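Local coordinates for ESX-5 secretion-associated protein EspG5 (Mycobacterium marinum, PDB 6VJ5) that acts as a cytoplasmic chaperone specific for cognate PE/PPE proteins of the ESX-5 type VII secretion system, preventing aggregation of their dimers, at residues A30-R34 with F116-L120; S108-P112 with R132-D136; D15-Q21 with C35-V39; R91-G97 with P112-R117. Numbering follows the deposited sequence.

All four contacts gather on the half of the central antiparallel sheet that carries strands 115-123 and 126-133, where loops cover the sheet. Along the chain interaction 3 closes first; interactions 1 and 2 cross, and interactions 1 and 4 end together on strand 115-123, sharing F116 and R117. Centres of interactions 1 and 2 lie about 10 Å apart, as do those of 2 and 4. R34 bonds to G97, linking 1 to 4, and R109 bonds to C35, linking 2 to 3. Interactions 3 and 4 are the most distant, about 22 Å between centres and about 8 Å between nearest atoms. PPE41 comes within reach of all four, consistent with a client-binding side.

Interaction 1. Residues A30-R34 with F116-L120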
# COMPACT_ATOMS: atom_id res chain seq x y z
N ALA C 30 -7.42 15.13 -2.84
CA ALA C 30 -6.66 16.03 -1.98
C ALA C 30 -6.15 15.26 -0.75
O ALA C 30 -6.93 14.53 -0.12
CB ALA C 30 -7.53 17.20 -1.54
N PRO C 31 -4.88 15.40 -0.40
CA PRO C 31 -4.39 14.73 0.82
C PRO C 31 -5.11 15.18 2.08
O PRO C 31 -5.16 14.42 3.06
CB PRO C 31 -2.90 15.11 0.86
CG PRO C 31 -2.79 16.36 0.04
CD PRO C 31 -3.85 16.26 -1.02
N GLU C 32 -5.68 16.39 2.09
CA GLU C 32 -6.31 16.90 3.31
C GLU C 32 -7.53 16.08 3.71
O GLU C 32 -7.89 16.05 4.89
CB GLU C 32 -6.69 18.36 3.14
CG GLU C 32 -5.52 19.32 3.07
CD GLU C 32 -4.92 19.41 1.69
OE1 GLU C 32 -5.39 18.68 0.80
OE2 GLU C 32 -3.98 20.21 1.50
N LEU C 33 -8.19 15.44 2.75
CA LEU C 33 -9.29 14.53 3.08
C LEU C 33 -8.79 13.24 3.71
O LEU C 33 -9.61 12.49 4.26
CB LEU C 33 -10.09 14.22 1.83
CG LEU C 33 -10.82 15.43 1.23
CD1 LEU C 33 -11.14 15.18 -0.23
CD2 LEU C 33 -12.08 15.69 2.03
N ARG C 34 -7.49 12.97 3.61
CA ARG C 34 -6.86 11.85 4.30
C ARG C 34 -7.64 10.55 4.10
O ARG C 34 -7.99 9.85 5.05
CB ARG C 34 -6.68 12.17 5.78
CG ARG C 34 -5.70 11.28 6.51
CD ARG C 34 -5.41 11.83 7.90
NE ARG C 34 -4.39 12.87 7.90
CZ ARG C 34 -3.87 13.40 9.01
NH1 ARG C 34 -4.28 12.97 10.19
NH2 ARG C 34 -2.95 14.35 8.94
N PHE C 116 -12.06 20.15 11.26
CA PHE C 116 -13.00 20.07 10.15
C PHE C 116 -12.22 20.48 8.90
O PHE C 116 -11.51 21.49 8.92
CB PHE C 116 -14.21 20.98 10.39
CG PHE C 116 -14.72 20.94 11.82
CD1 PHE C 116 -14.17 21.77 12.79
CD2 PHE C 116 -15.73 20.07 12.19
CE1 PHE C 116 -14.64 21.73 14.10
CE2 PHE C 116 -16.20 20.03 13.50
CZ PHE C 116 -15.65 20.86 14.46
N ARG C 117 -12.31 19.69 7.84
CA ARG C 117 -11.46 19.87 6.66
C ARG C 117 -12.32 20.10 5.43
O ARG C 117 -13.16 19.27 5.08
CB ARG C 117 -10.55 18.65 6.46
CG ARG C 117 -9.22 18.75 7.19
CD ARG C 117 -8.77 17.41 7.78
NE ARG C 117 -7.49 17.56 8.47
CZ ARG C 117 -6.30 17.32 7.93
NH1 ARG C 117 -6.20 16.88 6.68
NH2 ARG C 117 -5.20 17.50 8.65
N VAL C 118 -12.08 21.24 4.77
CA VAL C 118 -12.87 21.68 3.62
C VAL C 118 -11.94 21.82 2.42
O VAL C 118 -10.99 22.61 2.44
CB VAL C 118 -13.58 23.02 3.90
CG1 VAL C 118 -14.23 23.54 2.63
CG2 VAL C 118 -14.59 22.88 5.01
N VAL C 119 -12.25 21.09 1.35
CA VAL C 119 -11.54 21.20 0.08
C VAL C 119 -12.52 21.68 -0.98
O VAL C 119 -13.61 21.12 -1.13
CB VAL C 119 -10.89 19.86 -0.33
CG1 VAL C 119 -10.18 20.00 -1.66
CG2 VAL C 119 -9.93 19.40 0.74
N LEU C 120 -12.12 22.72 -1.72
CA LEU C 120 -12.89 23.27 -2.82
C LEU C 120 -12.09 23.01 -4.09
O LEU C 120 -11.00 23.57 -4.28
CB LEU C 120 -13.13 24.77 -2.63
CG LEU C 120 -13.88 25.21 -1.38
CD1 LEU C 120 -13.59 26.68 -1.11
CD2 LEU C 120 -15.37 25.00 -1.54
O HOH W 1 -3.60 15.03 5.84
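A 3-10 turn, residues 31-33, lies on one face of strand 115-123 in the central antiparallel sheet of this EspG-family chaperone. R117 and V119, two residues apart on the strand, both point their CA-to-CB bonds at the turn. V119 makes the apolar half of the contact: its CG1 is 3.9 Å from A30 CB, and its CG2 packs 4.1 Å from L33 CG and 4.2 Å from E32 CB. E32 lies across both strand residues, and its carboxylate reaches on to R228 and Y226 of strand 221-231. The R117 guanidinium passes close to that of R34, NH2 to NH2 3.9 Å, a like-charge approach; R117 is paired with E115 in a salt bridge, and R34 NH1 donates to G97 O and D110 O. Water 1 donates to P31 O and accepts from R34 NE and, weakly, from R117 NH1. Near the guanidinium plane, R117 NH1 donates a hydrogen bond to E32 O at 2.6 Å.

Interaction 2. Residues S108-P112 with R132-D136; sequences SRDIP and RVGND
An irregular loop meets the end of a strand and its turn round one extended arginine. In residues 108-112, R109 turns at -91/2, D110 sits at -65/157 and I111 at -124/161. S108 OG accepts from D110 N at 3.2 Å, an ST turn. Across from it, a type II' beta turn from V133 to D136, with G134 at 59/-122, joins strands 126-133 and 136-141 as a beta hairpin. In register, I111 CA is 6.5 Å from G134 CA and D110 CA 6.9 Å from N135 CA. R132, t through chi3, holds its own turn: NE donates to G134 O at 2.9 Å, NH2 to G134 O at 3.2 Å and, weakly, to N135 OD1 at 2.9 Å. Across the contact R132 NH2 reaches R109 O at 2.7 Å; NH1 to R109 O, 2.9 Å, is weak. I111 (chi1 p, chi2 t) lays CG1 over one guanidinium face and puts CD1 3.7 Å from R132 CG. N135 OD1 (chi1 m) lies 2.5 Å from water 2, which accepts from I111 N at 3.1 Å. R132 also donates to L33 O and pairs by backbone with R117 of strand 115-123, while R132 and N135 touch V14 of helix 14-23.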
# COMPACT_ATOMS: atom_id res chain seq x y z
N SER C 108 -2.58 6.16 10.21
CA SER C 108 -3.98 6.33 10.58
C SER C 108 -4.65 7.35 9.67
O SER C 108 -4.07 8.39 9.35
CB SER C 108 -4.09 6.77 12.04
OG SER C 108 -5.44 6.90 12.43
N ARG C 109 -5.86 7.04 9.24
CA ARG C 109 -6.64 7.99 8.45
C ARG C 109 -7.52 8.87 9.33
O ARG C 109 -8.25 9.72 8.80
CB ARG C 109 -7.48 7.24 7.42
CG ARG C 109 -6.67 6.26 6.55
CD ARG C 109 -5.88 6.98 5.45
NE ARG C 109 -4.58 7.48 5.90
CZ ARG C 109 -3.79 8.24 5.15
NH1 ARG C 109 -4.16 8.59 3.93
NH2 ARG C 109 -2.62 8.67 5.63
N ASP C 110 -7.46 8.71 10.65
CA ASP C 110 -8.23 9.57 11.54
C ASP C 110 -7.73 11.01 11.44
O ASP C 110 -6.59 11.28 11.06
CB ASP C 110 -8.12 9.12 12.99
CG ASP C 110 -8.81 7.80 13.26
OD1 ASP C 110 -9.76 7.44 12.53
OD2 ASP C 110 -8.40 7.13 14.24
N ILE C 111 -8.61 11.93 11.80
CA ILE C 111 -8.24 13.34 11.99
C ILE C 111 -8.65 13.73 13.39
O ILE C 111 -9.48 13.06 14.03
CB ILE C 111 -8.89 14.25 10.92
CG1 ILE C 111 -10.41 14.11 10.92
CG2 ILE C 111 -8.34 13.93 9.54
CD1 ILE C 111 -11.10 15.06 9.95
N PRO C 112 -8.09 14.82 13.92
CA PRO C 112 -8.43 15.23 15.29
C PRO C 112 -9.91 15.55 15.42
O PRO C 112 -10.51 16.15 14.53
CB PRO C 112 -7.55 16.46 15.53
CG PRO C 112 -6.41 16.32 14.55
CD PRO C 112 -7.03 15.67 13.34
N ARG C 132 -14.67 17.08 5.22
CA ARG C 132 -14.52 15.93 6.10
C ARG C 132 -14.66 16.36 7.55
O ARG C 132 -14.01 17.32 7.99
CB ARG C 132 -13.18 15.22 5.90
CG ARG C 132 -12.98 14.15 6.95
CD ARG C 132 -11.86 13.17 6.65
NE ARG C 132 -11.77 12.19 7.73
CZ ARG C 132 -10.86 11.23 7.81
NH1 ARG C 132 -9.94 11.10 6.86
NH2 ARG C 132 -10.86 10.40 8.84
N VAL C 133 -15.49 15.64 8.30
CA VAL C 133 -15.67 15.81 9.73
C VAL C 133 -15.69 14.43 10.36
O VAL C 133 -16.45 13.56 9.93
CB VAL C 133 -16.97 16.56 10.08
CG1 VAL C 133 -17.15 16.62 11.60
CG2 VAL C 133 -16.97 17.95 9.48
N GLY C 134 -14.86 14.22 11.37
CA GLY C 134 -14.76 12.88 11.94
C GLY C 134 -14.31 11.93 10.84
O GLY C 134 -13.26 12.10 10.21
N ASN C 135 -15.12 10.90 10.59
CA ASN C 135 -14.81 9.93 9.55
C ASN C 135 -15.81 9.98 8.41
O ASN C 135 -15.95 9.01 7.67
CB ASN C 135 -14.73 8.54 10.18
CG ASN C 135 -13.49 8.38 11.05
OD1 ASN C 135 -12.45 8.99 10.77
ND2 ASN C 135 -13.59 7.59 12.10
N ASP C 136 -16.48 11.12 8.24
CA ASP C 136 -17.47 11.32 7.19
C ASP C 136 -17.00 12.40 6.25
O ASP C 136 -16.42 13.40 6.67
CB ASP C 136 -18.82 11.68 7.81
CG ASP C 136 -19.42 10.54 8.59
OD1 ASP C 136 -19.61 9.46 8.00
OD2 ASP C 136 -19.66 10.70 9.81
O HOH W 2 -11.30 10.57 12.31

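Interaction 3. Residues D15-Q21 with C35-V39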
# COMPACT_ATOMS: atom_id res chain seq x y z
N ASP C 15 -14.35 4.64 4.44
CA ASP C 15 -14.35 3.42 3.65
C ASP C 15 -15.14 3.61 2.36
O ASP C 15 -14.67 3.23 1.28
CB ASP C 15 -14.93 2.27 4.48
CG ASP C 15 -13.96 1.74 5.51
OD1 ASP C 15 -12.74 1.80 5.26
OD2 ASP C 15 -14.41 1.25 6.56
N GLY C 16 -16.33 4.19 2.46
CA GLY C 16 -17.15 4.37 1.27
C GLY C 16 -16.52 5.30 0.26
O GLY C 16 -16.60 5.06 -0.95
N PHE C 17 -15.88 6.37 0.73
CA PHE C 17 -15.23 7.28 -0.21
C PHE C 17 -14.11 6.59 -0.97
O PHE C 17 -13.85 6.91 -2.13
CB PHE C 17 -14.67 8.50 0.52
CG PHE C 17 -14.27 9.61 -0.41
CD1 PHE C 17 -13.03 9.59 -1.04
CD2 PHE C 17 -15.13 10.66 -0.66
CE1 PHE C 17 -12.66 10.60 -1.89
CE2 PHE C 17 -14.76 11.68 -1.52
CZ PHE C 17 -13.53 11.65 -2.13
N TRP C 18 -13.42 5.64 -0.32
CA TRP C 18 -12.35 4.91 -0.99
C TRP C 18 -12.90 3.95 -2.03
O TRP C 18 -12.27 3.75 -3.08
CB TRP C 18 -11.51 4.18 0.05
CG TRP C 18 -10.58 3.15 -0.49
CD1 TRP C 18 -9.34 3.36 -1.00
CD2 TRP C 18 -10.82 1.74 -0.57
NE1 TRP C 18 -8.78 2.17 -1.39
CE2 TRP C 18 -9.67 1.16 -1.14
CE3 TRP C 18 -11.89 0.92 -0.22
CZ2 TRP C 18 -9.56 -0.21 -1.36
CZ3 TRP C 18 -11.78 -0.43 -0.44
CH2 TRP C 18 -10.63 -0.98 -1.00
N MET C 19 -14.07 3.36 -1.79
CA MET C 19 -14.65 2.46 -2.78
C MET C 19 -15.06 3.22 -4.04
O MET C 19 -14.80 2.76 -5.15
CB MET C 19 -15.84 1.72 -2.17
CG MET C 19 -15.50 1.13 -0.81
SD MET C 19 -16.45 -0.34 -0.38
CE MET C 19 -18.11 0.32 -0.48
N LEU C 20 -15.68 4.39 -3.88
CA LEU C 20 -16.00 5.20 -5.05
C LEU C 20 -14.74 5.50 -5.85
O LEU C 20 -14.75 5.42 -7.09
CB LEU C 20 -16.67 6.50 -4.61
CG LEU C 20 -17.90 6.29 -3.72
CD1 LEU C 20 -18.40 7.61 -3.17
CD2 LEU C 20 -19.00 5.58 -4.49
N GLN C 21 -13.65 5.83 -5.17
CA GLN C 21 -12.38 6.00 -5.87
C GLN C 21 -12.01 4.75 -6.65
O GLN C 21 -11.52 4.83 -7.78
CB GLN C 21 -11.27 6.33 -4.87
CG GLN C 21 -11.39 7.69 -4.25
CD GLN C 21 -10.33 7.93 -3.20
OE1 GLN C 21 -10.33 7.28 -2.15
NE2 GLN C 21 -9.40 8.84 -3.48
N CYS C 35 -7.90 10.22 2.84
CA CYS C 35 -8.51 8.94 2.52
C CYS C 35 -7.45 7.90 2.22
O CYS C 35 -6.27 8.22 2.00
CB CYS C 35 -9.46 9.09 1.34
SG CYS C 35 -10.87 10.14 1.71
N ARG C 36 -7.86 6.64 2.22
CA ARG C 36 -6.95 5.58 1.82
C ARG C 36 -6.64 5.75 0.34
O ARG C 36 -7.55 6.01 -0.45
CB ARG C 36 -7.55 4.21 2.09
CG ARG C 36 -6.64 3.29 2.91
CD ARG C 36 -7.15 1.85 2.90
NE ARG C 36 -8.56 1.76 3.27
CZ ARG C 36 -9.33 0.70 3.02
NH1 ARG C 36 -10.60 0.70 3.39
NH2 ARG C 36 -8.83 -0.35 2.38
N PRO C 37 -5.38 5.65 -0.08
CA PRO C 37 -5.10 5.65 -1.52
C PRO C 37 -5.66 4.38 -2.15
O PRO C 37 -5.75 3.33 -1.51
CB PRO C 37 -3.57 5.69 -1.59
CG PRO C 37 -3.11 5.11 -0.29
CD PRO C 37 -4.16 5.45 0.73
N TYR C 38 -6.07 4.50 -3.41
CA TYR C 38 -6.55 3.36 -4.17
C TYR C 38 -5.46 2.93 -5.15
O TYR C 38 -4.86 3.77 -5.83
CB TYR C 38 -7.83 3.68 -4.94
CG TYR C 38 -8.14 2.63 -5.99
CD1 TYR C 38 -8.51 1.34 -5.63
CD2 TYR C 38 -8.05 2.93 -7.35
CE1 TYR C 38 -8.79 0.39 -6.59
CE2 TYR C 38 -8.33 1.98 -8.31
CZ TYR C 38 -8.70 0.71 -7.92
OH TYR C 38 -8.98 -0.24 -8.88
N VAL C 39 -5.21 1.63 -5.21
CA VAL C 39 -4.17 1.06 -6.07
C VAL C 39 -4.83 0.05 -7.00
O VAL C 39 -5.40 -0.95 -6.53
CB VAL C 39 -3.05 0.41 -5.25
CG1 VAL C 39 -2.09 -0.34 -6.15
CG2 VAL C 39 -2.32 1.48 -4.44
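Helix 14-23 supplies residues 15-21, in regular alpha-helical conformation, and residues 35-39 run past it as an extended loop without regular structure, coming nearest where W18 CA and R36 CA are 6.1 Å apart and Q21 CA and Y38 CA 6.6 Å. F17, W18 and, a turn later, Q21 point their CA-to-CB bonds at the loop. W18 has the most surface covered. Its indole lies flat under the R36 guanidinium, centres 4.1 Å apart and planes at 18°, a cation-pi stack in which R36 CZ sits almost on the normal of the six-membered ring. The salt bridge from R36 NH1 to D15 OD1, three residues earlier on the helix, is 3.0 Å, weak as a hydrogen bond. In this EspG-family fold D15 and W18 of the helix thus meet the R36 guanidinium at edge and face, on the side where aromatic packing from PPE41 reaches both R36 and P37. At the indole's edge W18 NE1 gives a weak hydrogen bond to P37 O at 3.2 Å, and W18 CD1 is 4.2 Å from Y38 CB. Deeper in, C35 SG makes an oblique sulfur-aromatic contact with F17, 3.5 Å from CD1, beside I137 of strand 136-141.

Interaction 4. Residues R91-G97 with P112-R117; sequences RGKLLYG and PDNEFR
Build residues 112-115 as a type I beta turn, closed by E115 N to P112 O at 2.9 Å, leading into strand 115-123. From R91, the end of strand 83-91, residues 92-97 curl round it with positive phi at G92 (89/-156), Y96 and G97 (93/-12); R91 CA lies 5.3 Å from N114 CA and G97 CA 6.0 Å from P112 CA. R91 N donates to N114 O at 3.0 Å. N114, with chi1 p, spends both ND2 protons on the loop: R91 O at 3.0 Å and K93 O at 2.9 Å. Water 3 donates to N114 OD1 (3.1 Å) and E115 OE2 (2.8 Å) and accepts from L95 N (2.7 Å). E115 OE2 also accepts from G97 N at 2.8 Å, while E115 OE1 salt-bridges R117 NE at 2.6 Å. A side chain on G97 would clash with R117 NH2. This is a long connection between adjacent antiparallel strands 83-91 and 115-123, pinned by one backbone bond and the side chains of N114 and E115.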
# COMPACT_ATOMS: atom_id res chain seq x y z
N ARG C 91 -11.95 23.86 16.32
CA ARG C 91 -12.42 24.34 17.62
C ARG C 91 -11.26 24.19 18.59
O ARG C 91 -10.79 23.07 18.84
CB ARG C 91 -13.64 23.55 18.07
CG ARG C 91 -13.84 23.49 19.58
CD ARG C 91 -15.22 22.92 19.93
NE ARG C 91 -16.29 23.78 19.44
CZ ARG C 91 -17.06 23.51 18.39
NH1 ARG C 91 -16.90 22.38 17.71
NH2 ARG C 91 -17.99 24.37 18.02
N GLY C 92 -10.77 25.31 19.11
CA GLY C 92 -9.56 25.29 19.90
C GLY C 92 -8.33 25.46 19.02
O GLY C 92 -8.39 26.00 17.91
N LYS C 93 -7.20 24.97 19.53
CA LYS C 93 -5.96 25.08 18.77
C LYS C 93 -6.00 24.15 17.56
O LYS C 93 -6.43 23.00 17.65
CB LYS C 93 -4.75 24.76 19.64
CG LYS C 93 -3.43 24.89 18.90
CD LYS C 93 -2.23 24.68 19.82
CE LYS C 93 -0.93 24.65 19.01
NZ LYS C 93 -0.71 25.90 18.22
N LEU C 94 -5.56 24.67 16.41
CA LEU C 94 -5.51 23.89 15.18
C LEU C 94 -4.28 22.99 15.22
O LEU C 94 -3.15 23.47 15.34
CB LEU C 94 -5.47 24.82 13.97
CG LEU C 94 -5.36 24.16 12.60
CD1 LEU C 94 -6.49 23.15 12.40
CD2 LEU C 94 -5.39 25.22 11.51
N LEU C 95 -4.51 21.68 15.13
CA LEU C 95 -3.45 20.69 15.28
C LEU C 95 -2.90 20.20 13.95
O LEU C 95 -2.02 19.33 13.95
CB LEU C 95 -3.97 19.50 16.08
CG LEU C 95 -4.45 19.80 17.50
CD1 LEU C 95 -4.96 18.51 18.12
CD2 LEU C 95 -3.35 20.43 18.32
N TYR C 96 -3.41 20.70 12.83
CA TYR C 96 -2.92 20.34 11.51
C TYR C 96 -2.85 18.83 11.33
O TYR C 96 -1.90 18.28 10.77
CB TYR C 96 -1.57 21.00 11.25
CG TYR C 96 -1.65 22.50 11.33
CD1 TYR C 96 -2.17 23.24 10.28
CD2 TYR C 96 -1.24 23.18 12.47
CE1 TYR C 96 -2.26 24.61 10.35
CE2 TYR C 96 -1.33 24.56 12.55
CZ TYR C 96 -1.85 25.27 11.48
OH TYR C 96 -1.94 26.64 11.55
N GLY C 97 -3.89 18.14 11.79
CA GLY C 97 -4.05 16.73 11.54
C GLY C 97 -3.49 15.81 12.59
O GLY C 97 -3.79 14.61 12.56
N PRO C 112 -8.09 14.82 13.92
CA PRO C 112 -8.43 15.23 15.29
C PRO C 112 -9.91 15.55 15.42
O PRO C 112 -10.51 16.15 14.53
CB PRO C 112 -7.55 16.46 15.53
CG PRO C 112 -6.41 16.32 14.55
CD PRO C 112 -7.03 15.67 13.34
N ASP C 113 -10.49 15.16 16.56
CA ASP C 113 -11.92 15.36 16.77
C ASP C 113 -12.31 16.84 16.74
O ASP C 113 -13.49 17.15 16.54
CB ASP C 113 -12.37 14.76 18.10
CG ASP C 113 -12.64 13.26 18.01
OD1 ASP C 113 -12.91 12.77 16.90
OD2 ASP C 113 -12.58 12.58 19.06
N ASN C 114 -11.36 17.75 16.93
CA ASN C 114 -11.64 19.18 16.92
C ASN C 114 -11.44 19.81 15.55
O ASN C 114 -11.48 21.04 15.44
CB ASN C 114 -10.75 19.90 17.94
CG ASN C 114 -9.31 20.03 17.46
OD1 ASN C 114 -8.74 19.07 16.94
ND2 ASN C 114 -8.73 21.21 17.63
N GLU C 115 -11.21 19.00 14.51
CA GLU C 115 -10.80 19.50 13.21
C GLU C 115 -11.87 19.20 12.17
O GLU C 115 -12.50 18.14 12.20
CB GLU C 115 -9.45 18.88 12.78
CG GLU C 115 -8.55 19.84 12.02
CD GLU C 115 -7.18 19.25 11.73
OE1 GLU C 115 -6.90 18.96 10.55
OE2 GLU C 115 -6.37 19.10 12.67
N PHE C 116 -12.06 20.15 11.26
CA PHE C 116 -13.00 20.07 10.15
C PHE C 116 -12.22 20.48 8.90
O PHE C 116 -11.51 21.49 8.92
CB PHE C 116 -14.21 20.98 10.39
CG PHE C 116 -14.72 20.94 11.82
CD1 PHE C 116 -14.17 21.77 12.79
CD2 PHE C 116 -15.73 20.07 12.19
CE1 PHE C 116 -14.64 21.73 14.10
CE2 PHE C 116 -16.20 20.03 13.50
CZ PHE C 116 -15.65 20.86 14.46
N ARG C 117 -12.31 19.69 7.84
CA ARG C 117 -11.46 19.87 6.66
C ARG C 117 -12.32 20.10 5.43
O ARG C 117 -13.16 19.27 5.08
CB ARG C 117 -10.55 18.65 6.46
CG ARG C 117 -9.22 18.75 7.19
CD ARG C 117 -8.77 17.41 7.78
NE ARG C 117 -7.49 17.56 8.47
CZ ARG C 117 -6.30 17.32 7.93
NH1 ARG C 117 -6.20 16.88 6.68
NH2 ARG C 117 -5.20 17.50 8.65
O HOH W 3 -6.95 20.58 14.94